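Local coordinates for protein KmHsv2 (Kluyveromyces marxianus, PDB 3VU4) that probably binds phosphoinositides on membranes as a seven-bladed beta-propeller of the PROPPIN family, which is related to the autophagy protein Atg18, at residues A[200-211]-A[243-252]; A[255-263]-A[300-311]. All coordinates share one frame; numbering follows the deposited sequence.

Overall arrangement
Both contacts lie at blade interfaces of a seven-bladed beta-propeller, and their centres are about 18 Å apart. Interaction 1 (200-211 with 243-252) comes first along the chain. It sets the start of the blade that runs from strand 198-203 to strand 230-235 against strand 243-248 of the following blade, its centre about 7 Å from the centre of the chain. Interaction 2 (255-263 with 300-311) continues from that second blade to the next, through strand 254-259 and the segment that leads into strand 310-313. Strands 243-248 and 254-259 are antiparallel neighbours in one sheet, so a single blade is packed on two sides. K247 NZ, probably hydrogen-bonded to I311 O, ties the two contacts together.

Interaction 1 (A[200-211]-A[243-252]); sequences MVRLNRKSDMVA and VVDMKWSTDG
R202 reaches across to D245 in a salt bridge, its NH2 lying 3.0 Å from OD1 of the acid, with a weaker, longer bond from NE to the same oxygen. The two residues sit on the first strands of successive blades of the beta-propeller, strands 200-203 and 243-248, which run 15° from parallel. OD1 meets the guanidinium at its edge, in plane, although the carboxylate is turned 66° away; the backbone N of M246 approaches OD1 from the opposite face of the carboxylate. The other oxygen, OD2, offers its syn lone pair to K247 NZ and also accepts from the backbone of I311 in the next blade, whose carbonyl binds the same lysine. NH1 of R202 is held by V201 O, which helps fix the rotation of the guanidinium, and M200 SD lies over one of its faces, toward the rim.

W248 NE1 donates to R202 O at 3.0 Å, from above the carbonyl plane; the same oxygen takes A211 N. With CG set beside its own backbone N (chi1 -69°), the indole enters the hairpin of strands 198-203 and 209-214. N204 CB stands over its five-membered ring, 3.5 Å from the centroid, while M209 CE touches CZ3 at 3.6 Å and A211 CB approaches CZ2. A leucine in place of W248 would probably leave R202 O without its indole donor and open a gap under N204 CB and beside M209 CE. M246 CE reaches A211 O and CB, and M200 CE packs against V243 CG1. One water accepts from R205 N (2.7 Å) and donates to S249 O (3.0 Å).

Interaction 2 (A[255-263]-A[300-311]); sequences LAVVSDKWT and LSVDKHVRGCKI
The indole of W262 is sandwiched between its own turn and the segment 300-311. Toward the rim of one face lies the carbonyl oxygen of S259; on the opposite face stand two valine methyls in CH-pi contact. V306 CG1 sits 4.0 Å from the centroid of the six-membered ring, 18° off its normal, and V302 CG1 is 4.2 Å from the centroid of the five-membered ring, so that the pair spans both halves of the indole. At the edge, C309 SG meets W262 CZ3 at 3.9 Å, a sulfur-aromatic contact made near the ring plane, and R307 O approaches CH2 in the same way. G308 CA comes to W262 CH2 obliquely, at 3.7 Å.

W262 closes the type I turn that joins strand 254-259 to the following strand of its propeller blade, and 300-309 connects the end of that blade to strand 310-313, the first of the next, whose start ends the segment. The connection is pinned where it begins: L300 N donates to W262 O at 2.9 Å, nearly in line with the carbonyl bond. Further in, apolar side chains fill the interface between the blades. V258 holds CG1 opposite its backbone N (chi1 177°), which brings this methyl to both L300 CD1 and C309 SG, while V258 CG2 meets I311 CG2 at 3.5 Å as the two side chains pass in opposite directions. V321, on the neighbouring strand 318-323, also touches I311. Toward the start of strand 254-259, I311 CD1 reaches A256 and packs on its CB at 3.9 Å.

Interaction 1 (A[200-211]-A[243-252])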
loop_
_atom_site.group_PDB
_atom_site.type_symbol
_atom_site.label_atom_id
_atom_site.label_comp_id
_atom_site.label_asym_id
_atom_site.label_seq_id
_atom_site.Cartn_x
_atom_site.Cartn_y
_atom_site.Cartn_z
ATOM N N MET A 200 -4.686 2.187 9.324
ATOM C CA MET A 200 -3.544 1.776 8.508
ATOM C C MET A 200 -2.570 2.934 8.343
ATOM O O MET A 200 -2.950 4.093 8.523
ATOM C CB MET A 200 -4.002 1.333 7.121
ATOM C CG MET A 200 -4.688 2.427 6.330
ATOM S SD MET A 200 -5.086 1.913 4.655
ATOM C CE MET A 200 -6.707 1.264 4.933
ATOM N N VAL A 201 -1.318 2.623 8.017
ATOM C CA VAL A 201 -0.323 3.668 7.790
ATOM C C VAL A 201 0.312 3.428 6.432
ATOM O O VAL A 201 0.422 2.290 5.986
ATOM C CB VAL A 201 0.770 3.715 8.896
ATOM C CG1 VAL A 201 0.115 3.962 10.258
ATOM C CG2 VAL A 201 1.586 2.457 8.894
ATOM N N ARG A 202 0.713 4.502 5.765
ATOM C CA ARG A 202 1.297 4.369 4.442
ATOM C C ARG A 202 2.477 5.298 4.189
ATOM O O ARG A 202 2.374 6.521 4.344
ATOM C CB ARG A 202 0.216 4.621 3.389
ATOM C CG ARG A 202 -0.897 3.577 3.368
ATOM C CD ARG A 202 -0.440 2.307 2.654
ATOM N NE ARG A 202 -1.526 1.345 2.492
ATOM C CZ ARG A 202 -1.976 0.536 3.447
ATOM N NH1 ARG A 202 -1.436 0.546 4.657
ATOM N NH2 ARG A 202 -2.989 -0.276 3.195
ATOM N N LEU A 203 3.596 4.697 3.792
ATOM C CA LEU A 203 4.812 5.429 3.474
ATOM C C LEU A 203 4.771 5.841 2.008
ATOM O O LEU A 203 4.239 5.108 1.170
ATOM C CB LEU A 203 6.039 4.546 3.703
ATOM C CG LEU A 203 6.424 4.218 5.146
ATOM C CD1 LEU A 203 7.510 3.153 5.155
ATOM C CD2 LEU A 203 6.897 5.478 5.855
ATOM N N ASN A 204 5.311 7.019 1.697
ATOM C CA ASN A 204 5.357 7.459 0.311
ATOM C C ASN A 204 6.604 6.826 -0.323
ATOM O O ASN A 204 7.426 6.231 0.379
ATOM C CB ASN A 204 5.357 9.001 0.212
ATOM C CG ASN A 204 6.576 9.660 0.868
ATOM O OD1 ASN A 204 7.330 9.033 1.618
ATOM N ND2 ASN A 204 6.753 10.952 0.594
ATOM N N ARG A 205 6.718 6.914 -1.643
ATOM C CA ARG A 205 7.835 6.330 -2.384
ATOM C C ARG A 205 9.208 6.486 -1.737
ATOM O O ARG A 205 9.937 5.508 -1.570
ATOM C CB ARG A 205 7.882 6.932 -3.781
ATOM C CG ARG A 205 7.472 6.010 -4.893
ATOM C CD ARG A 205 8.673 5.500 -5.667
ATOM N NE ARG A 205 8.318 5.176 -7.051
ATOM C CZ ARG A 205 7.328 4.357 -7.408
ATOM N NH1 ARG A 205 6.580 3.767 -6.479
ATOM N NH2 ARG A 205 7.077 4.131 -8.696
ATOM N N LYS A 206 9.563 7.720 -1.392
ATOM C CA LYS A 206 10.853 8.010 -0.785
ATOM C C LYS A 206 10.945 7.642 0.695
ATOM O O LYS A 206 12.044 7.537 1.238
ATOM C CB LYS A 206 11.174 9.492 -0.948
ATOM C CG LYS A 206 11.240 9.952 -2.385
ATOM C CD LYS A 206 11.337 11.468 -2.473
ATOM C CE LYS A 206 11.329 11.929 -3.923
ATOM N NZ LYS A 206 11.150 13.405 -4.034
ATOM N N SER A 207 9.800 7.456 1.340
ATOM C CA SER A 207 9.745 7.113 2.760
ATOM C C SER A 207 10.014 8.309 3.660
ATOM O O SER A 207 10.286 8.143 4.845
ATOM C CB SER A 207 10.737 5.997 3.102
ATOM O OG SER A 207 10.264 4.737 2.665
ATOM N N ASP A 208 9.944 9.509 3.099
ATOM C CA ASP A 208 10.173 10.710 3.885
ATOM C C ASP A 208 8.877 11.196 4.524
ATOM O O ASP A 208 8.888 12.103 5.353
ATOM C CB ASP A 208 10.794 11.812 3.022
ATOM C CG ASP A 208 9.989 12.104 1.781
ATOM O OD1 ASP A 208 9.555 13.259 1.610
ATOM O OD2 ASP A 208 9.792 11.182 0.965
ATOM N N MET A 209 7.758 10.590 4.140
ATOM C CA MET A 209 6.466 10.948 4.724
ATOM C C MET A 209 5.635 9.698 4.982
ATOM O O MET A 209 5.807 8.672 4.318
ATOM C CB MET A 209 5.686 11.897 3.806
ATOM C CG MET A 209 6.284 13.294 3.695
ATOM S SD MET A 209 5.213 14.445 2.798
ATOM C CE MET A 209 5.262 13.741 1.070
ATOM N N VAL A 210 4.744 9.772 5.959
ATOM C CA VAL A 210 3.884 8.636 6.258
ATOM C C VAL A 210 2.461 9.138 6.471
ATOM O O VAL A 210 2.244 10.086 7.220
ATOM C CB VAL A 210 4.362 7.871 7.507
ATOM C CG1 VAL A 210 4.373 8.788 8.725
ATOM C CG2 VAL A 210 3.472 6.667 7.736
ATOM N N ALA A 211 1.497 8.524 5.787
ATOM C CA ALA A 211 0.099 8.930 5.920
ATOM C C ALA A 211 -0.612 7.980 6.876
ATOM O O ALA A 211 -0.404 6.759 6.826
ATOM C CB ALA A 211 -0.589 8.918 4.554
ATOM N N VAL A 243 -12.013 2.965 5.444
ATOM C CA VAL A 243 -10.999 3.037 4.419
ATOM C C VAL A 243 -10.563 1.610 4.090
ATOM O O VAL A 243 -10.340 0.802 4.991
ATOM C CB VAL A 243 -9.789 3.838 4.926
ATOM C CG1 VAL A 243 -8.678 3.827 3.887
ATOM C CG2 VAL A 243 -10.218 5.258 5.269
ATOM N N VAL A 244 -10.448 1.296 2.806
ATOM C CA VAL A 244 -10.034 -0.037 2.385
ATOM C C VAL A 244 -8.571 0.014 1.976
ATOM O O VAL A 244 -7.807 -0.918 2.223
ATOM C CB VAL A 244 -10.896 -0.542 1.205
ATOM C CG1 VAL A 244 -10.375 -1.866 0.694
ATOM C CG2 VAL A 244 -12.336 -0.694 1.660
ATOM N N ASP A 245 -8.174 1.108 1.343
ATOM C CA ASP A 245 -6.785 1.256 0.953
ATOM C C ASP A 245 -6.430 2.724 0.727
ATOM O O ASP A 245 -7.293 3.566 0.457
ATOM C CB ASP A 245 -6.472 0.414 -0.286
ATOM C CG ASP A 245 -4.979 0.123 -0.425
ATOM O OD1 ASP A 245 -4.220 0.469 0.509
ATOM O OD2 ASP A 245 -4.567 -0.458 -1.462
ATOM N N MET A 246 -5.142 3.012 0.860
ATOM C CA MET A 246 -4.622 4.362 0.724
ATOM C C MET A 246 -3.227 4.229 0.143
ATOM O O MET A 246 -2.388 3.529 0.703
ATOM C CB MET A 246 -4.599 5.008 2.105
ATOM C CG MET A 246 -3.884 6.311 2.201
ATOM S SD MET A 246 -4.374 7.131 3.725
ATOM C CE MET A 246 -3.517 6.139 4.953
ATOM N N LYS A 247 -2.997 4.886 -0.993
ATOM C CA LYS A 247 -1.712 4.826 -1.691
ATOM C C LYS A 247 -1.242 6.205 -2.201
ATOM O O LYS A 247 -2.061 7.090 -2.483
ATOM C CB LYS A 247 -1.835 3.836 -2.844
ATOM C CG LYS A 247 -1.096 2.531 -2.653
ATOM C CD LYS A 247 -1.321 1.917 -1.290
ATOM C CE LYS A 247 -0.722 0.519 -1.217
ATOM N NZ LYS A 247 -1.406 -0.458 -2.129
ATOM N N TRP A 248 0.076 6.373 -2.315
ATOM C CA TRP A 248 0.702 7.636 -2.747
ATOM C C TRP A 248 1.071 7.669 -4.227
ATOM O O TRP A 248 1.506 6.660 -4.780
ATOM C CB TRP A 248 2.001 7.886 -1.971
ATOM C CG TRP A 248 1.891 8.204 -0.492
ATOM C CD1 TRP A 248 1.775 7.313 0.543
ATOM C CD2 TRP A 248 2.024 9.500 0.111
ATOM N NE1 TRP A 248 1.841 7.971 1.748
ATOM C CE2 TRP A 248 1.992 9.315 1.515
ATOM C CE3 TRP A 248 2.167 10.799 -0.402
ATOM C CZ2 TRP A 248 2.110 10.384 2.418
ATOM C CZ3 TRP A 248 2.280 11.862 0.491
ATOM C CH2 TRP A 248 2.248 11.646 1.889
ATOM N N SER A 249 0.930 8.822 -4.872
ATOM C CA SER A 249 1.314 8.910 -6.282
ATOM C C SER A 249 2.843 8.825 -6.316
ATOM O O SER A 249 3.509 9.094 -5.318
ATOM C CB SER A 249 0.811 10.211 -6.917
ATOM O OG SER A 249 1.302 11.351 -6.237
ATOM N N THR A 250 3.398 8.444 -7.457
ATOM C CA THR A 250 4.843 8.261 -7.578
ATOM C C THR A 250 5.765 9.409 -7.152
ATOM O O THR A 250 6.859 9.157 -6.652
ATOM C CB THR A 250 5.205 7.793 -8.998
ATOM O OG1 THR A 250 4.709 8.727 -9.961
ATOM C CG2 THR A 250 4.583 6.431 -9.263
ATOM N N ASP A 251 5.340 10.658 -7.327
ATOM C CA ASP A 251 6.172 11.792 -6.907
ATOM C C ASP A 251 5.825 12.269 -5.485
ATOM O O ASP A 251 6.403 13.242 -4.989
ATOM C CB ASP A 251 6.024 12.960 -7.886
ATOM C CG ASP A 251 4.596 13.464 -7.982
ATOM O OD1 ASP A 251 3.739 13.049 -7.164
ATOM O OD2 ASP A 251 4.326 14.283 -8.879
ATOM N N GLY A 252 4.879 11.586 -4.842
ATOM C CA GLY A 252 4.481 11.944 -3.489
ATOM C C GLY A 252 3.529 13.124 -3.401
ATOM O O GLY A 252 3.260 13.640 -2.313
HETATM O O HOH W 1 5.333 8.726 -3.010
#

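Interaction 2 (A[255-263]-A[300-311])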
loop_
_atom_site.group_PDB
_atom_site.type_symbol
_atom_site.label_atom_id
_atom_site.label_comp_id
_atom_site.label_asym_id
_atom_site.label_seq_id
_atom_site.Cartn_x
_atom_site.Cartn_y
_atom_site.Cartn_z
ATOM N N LEU A 255 -2.533 11.662 -2.735
ATOM C CA LEU A 255 -2.852 10.506 -1.924
ATOM C C LEU A 255 -4.239 10.013 -2.352
ATOM O O LEU A 255 -5.196 10.793 -2.374
ATOM C CB LEU A 255 -2.858 10.927 -0.460
ATOM C CG LEU A 255 -2.913 9.884 0.638
ATOM C CD1 LEU A 255 -1.767 8.913 0.477
ATOM C CD2 LEU A 255 -2.837 10.595 1.969
ATOM N N ALA A 256 -4.337 8.737 -2.730
ATOM C CA ALA A 256 -5.625 8.164 -3.130
ATOM C C ALA A 256 -6.160 7.293 -2.010
ATOM O O ALA A 256 -5.413 6.548 -1.376
ATOM C CB ALA A 256 -5.489 7.337 -4.410
ATOM N N VAL A 257 -7.454 7.410 -1.763
ATOM C CA VAL A 257 -8.114 6.622 -0.736
ATOM C C VAL A 257 -9.376 5.988 -1.323
ATOM O O VAL A 257 -10.121 6.639 -2.064
ATOM C CB VAL A 257 -8.526 7.499 0.479
ATOM C CG1 VAL A 257 -9.329 6.673 1.490
ATOM C CG2 VAL A 257 -7.296 8.072 1.142
ATOM N N VAL A 258 -9.602 4.718 -1.006
ATOM C CA VAL A 258 -10.802 4.028 -1.457
ATOM C C VAL A 258 -11.530 3.602 -0.190
ATOM O O VAL A 258 -10.922 2.994 0.688
ATOM C CB VAL A 258 -10.474 2.765 -2.278
ATOM C CG1 VAL A 258 -11.759 2.044 -2.653
ATOM C CG2 VAL A 258 -9.733 3.134 -3.525
ATOM N N SER A 259 -12.815 3.929 -0.087
ATOM C CA SER A 259 -13.619 3.541 1.079
ATOM C C SER A 259 -14.443 2.304 0.711
ATOM O O SER A 259 -14.478 1.920 -0.457
ATOM C CB SER A 259 -14.570 4.661 1.458
ATOM O OG SER A 259 -15.545 4.824 0.439
ATOM N N ASP A 260 -15.108 1.676 1.683
ATOM C CA ASP A 260 -15.911 0.502 1.339
ATOM C C ASP A 260 -17.271 0.886 0.766
ATOM O O ASP A 260 -18.121 0.030 0.542
ATOM C CB ASP A 260 -16.076 -0.473 2.514
ATOM C CG ASP A 260 -16.720 0.155 3.719
ATOM O OD1 ASP A 260 -17.464 1.149 3.571
ATOM O OD2 ASP A 260 -16.490 -0.365 4.829
ATOM N N LYS A 261 -17.477 2.179 0.541
ATOM C CA LYS A 261 -18.705 2.642 -0.101
ATOM C C LYS A 261 -18.299 2.561 -1.579
ATOM O O LYS A 261 -19.092 2.798 -2.485
ATOM C CB LYS A 261 -19.021 4.093 0.295
ATOM N N TRP A 262 -17.032 2.208 -1.784
ATOM C CA TRP A 262 -16.412 2.071 -3.095
ATOM C C TRP A 262 -16.329 3.396 -3.847
ATOM O O TRP A 262 -16.699 3.517 -5.017
ATOM C CB TRP A 262 -17.129 0.988 -3.901
ATOM C CG TRP A 262 -17.233 -0.272 -3.096
ATOM C CD1 TRP A 262 -18.378 -0.879 -2.675
ATOM C CD2 TRP A 262 -16.151 -1.001 -2.495
ATOM N NE1 TRP A 262 -18.081 -1.929 -1.842
ATOM C CE2 TRP A 262 -16.721 -2.026 -1.711
ATOM C CE3 TRP A 262 -14.759 -0.881 -2.535
ATOM C CZ2 TRP A 262 -15.946 -2.931 -0.975
ATOM C CZ3 TRP A 262 -13.986 -1.781 -1.804
ATOM C CH2 TRP A 262 -14.585 -2.789 -1.032
ATOM N N THR A 263 -15.820 4.393 -3.136
ATOM C CA THR A 263 -15.622 5.713 -3.689
ATOM C C THR A 263 -14.130 6.032 -3.626
ATOM O O THR A 263 -13.485 5.845 -2.596
ATOM C CB THR A 263 -16.396 6.745 -2.902
ATOM O OG1 THR A 263 -17.791 6.442 -2.990
ATOM C CG2 THR A 263 -16.154 8.118 -3.464
ATOM N N LEU A 300 -16.830 4.158 -7.798
ATOM C CA LEU A 300 -16.411 2.959 -8.502
ATOM C C LEU A 300 -17.588 2.053 -8.839
ATOM O O LEU A 300 -18.591 2.010 -8.120
ATOM C CB LEU A 300 -15.374 2.212 -7.661
ATOM C CG LEU A 300 -14.116 3.055 -7.406
ATOM C CD1 LEU A 300 -13.319 2.499 -6.225
ATOM C CD2 LEU A 300 -13.282 3.115 -8.694
ATOM N N SER A 301 -17.453 1.347 -9.953
ATOM C CA SER A 301 -18.471 0.433 -10.442
ATOM C C SER A 301 -18.133 -1.001 -10.061
ATOM O O SER A 301 -17.202 -1.584 -10.603
ATOM C CB SER A 301 -18.569 0.545 -11.965
ATOM O OG SER A 301 -19.286 -0.543 -12.520
ATOM N N VAL A 302 -18.882 -1.576 -9.131
ATOM C CA VAL A 302 -18.616 -2.950 -8.736
ATOM C C VAL A 302 -19.899 -3.751 -8.455
ATOM O O VAL A 302 -20.899 -3.194 -8.008
ATOM C CB VAL A 302 -17.685 -2.988 -7.497
ATOM C CG1 VAL A 302 -18.411 -2.432 -6.267
ATOM C CG2 VAL A 302 -17.190 -4.421 -7.279
ATOM N N ASP A 303 -19.871 -5.055 -8.733
ATOM C CA ASP A 303 -21.040 -5.896 -8.501
ATOM C C ASP A 303 -21.225 -6.171 -7.014
ATOM O O ASP A 303 -20.389 -5.789 -6.207
ATOM C CB ASP A 303 -20.947 -7.214 -9.286
ATOM C CG ASP A 303 -19.703 -8.020 -8.956
ATOM O OD1 ASP A 303 -19.424 -8.246 -7.758
ATOM O OD2 ASP A 303 -19.015 -8.444 -9.909
ATOM N N LYS A 304 -22.320 -6.834 -6.658
ATOM C CA LYS A 304 -22.628 -7.109 -5.260
ATOM C C LYS A 304 -21.759 -8.148 -4.572
ATOM O O LYS A 304 -21.956 -8.450 -3.397
ATOM C CB LYS A 304 -24.100 -7.505 -5.120
ATOM C CG LYS A 304 -24.496 -8.793 -5.830
ATOM C CD LYS A 304 -25.970 -9.114 -5.572
ATOM C CE LYS A 304 -26.402 -10.438 -6.205
ATOM N NZ LYS A 304 -27.823 -10.780 -5.880
ATOM N N HIS A 305 -20.780 -8.682 -5.284
ATOM C CA HIS A 305 -19.909 -9.688 -4.696
ATOM C C HIS A 305 -18.538 -9.132 -4.273
ATOM O O HIS A 305 -17.599 -9.897 -4.043
ATOM C CB HIS A 305 -19.739 -10.839 -5.694
ATOM C CG HIS A 305 -21.040 -11.393 -6.189
ATOM N ND1 HIS A 305 -21.942 -12.032 -5.362
ATOM C CD2 HIS A 305 -21.621 -11.351 -7.414
ATOM C CE1 HIS A 305 -23.021 -12.355 -6.054
ATOM N NE2 HIS A 305 -22.851 -11.952 -7.302
ATOM N N VAL A 306 -18.433 -7.811 -4.151
ATOM C CA VAL A 306 -17.171 -7.179 -3.778
ATOM C C VAL A 306 -16.645 -7.668 -2.449
ATOM O O VAL A 306 -17.389 -7.779 -1.481
ATOM C CB VAL A 306 -17.278 -5.644 -3.622
ATOM C CG1 VAL A 306 -16.045 -4.984 -4.199
ATOM C CG2 VAL A 306 -18.537 -5.126 -4.252
ATOM N N ARG A 307 -15.349 -7.948 -2.411
ATOM C CA ARG A 307 -14.697 -8.363 -1.181
ATOM C C ARG A 307 -13.970 -7.107 -0.715
ATOM O O ARG A 307 -14.365 -6.466 0.267
ATOM C CB ARG A 307 -13.699 -9.488 -1.449
ATOM C CG ARG A 307 -14.350 -10.800 -1.853
ATOM C CD ARG A 307 -13.293 -11.854 -2.129
ATOM N NE ARG A 307 -13.805 -12.906 -3.002
ATOM C CZ ARG A 307 -13.035 -13.708 -3.734
ATOM N NH1 ARG A 307 -11.709 -13.578 -3.695
ATOM N NH2 ARG A 307 -13.590 -14.628 -4.519
ATOM N N GLY A 308 -12.924 -6.745 -1.446
ATOM C CA GLY A 308 -12.175 -5.549 -1.123
ATOM C C GLY A 308 -11.396 -5.164 -2.358
ATOM O O GLY A 308 -11.832 -5.458 -3.472
ATOM N N CYS A 309 -10.260 -4.503 -2.179
ATOM C CA CYS A 309 -9.424 -4.135 -3.310
ATOM C C CYS A 309 -8.131 -3.533 -2.810
ATOM O O CYS A 309 -7.973 -3.291 -1.610
ATOM C CB CYS A 309 -10.139 -3.135 -4.238
ATOM S SG CYS A 309 -10.463 -1.474 -3.558
ATOM N N LYS A 310 -7.206 -3.319 -3.740
ATOM C CA LYS A 310 -5.910 -2.713 -3.445
ATOM C C LYS A 310 -5.624 -1.782 -4.594
ATOM O O LYS A 310 -5.912 -2.112 -5.745
ATOM C CB LYS A 310 -4.806 -3.772 -3.334
ATOM C CG LYS A 310 -4.951 -4.608 -2.088
ATOM C CD LYS A 310 -3.749 -5.471 -1.779
ATOM C CE LYS A 310 -4.022 -6.231 -0.486
ATOM N NZ LYS A 310 -2.929 -7.151 -0.089
ATOM N N ILE A 311 -5.083 -0.611 -4.290
ATOM C CA ILE A 311 -4.785 0.349 -5.339
ATOM C C ILE A 311 -3.295 0.636 -5.403
ATOM O O ILE A 311 -2.546 0.333 -4.472
ATOM C CB ILE A 311 -5.584 1.658 -5.128
ATOM C CG1 ILE A 311 -5.103 2.397 -3.884
ATOM C CG2 ILE A 311 -7.065 1.326 -4.928
ATOM C CD1 ILE A 311 -6.001 3.554 -3.482
#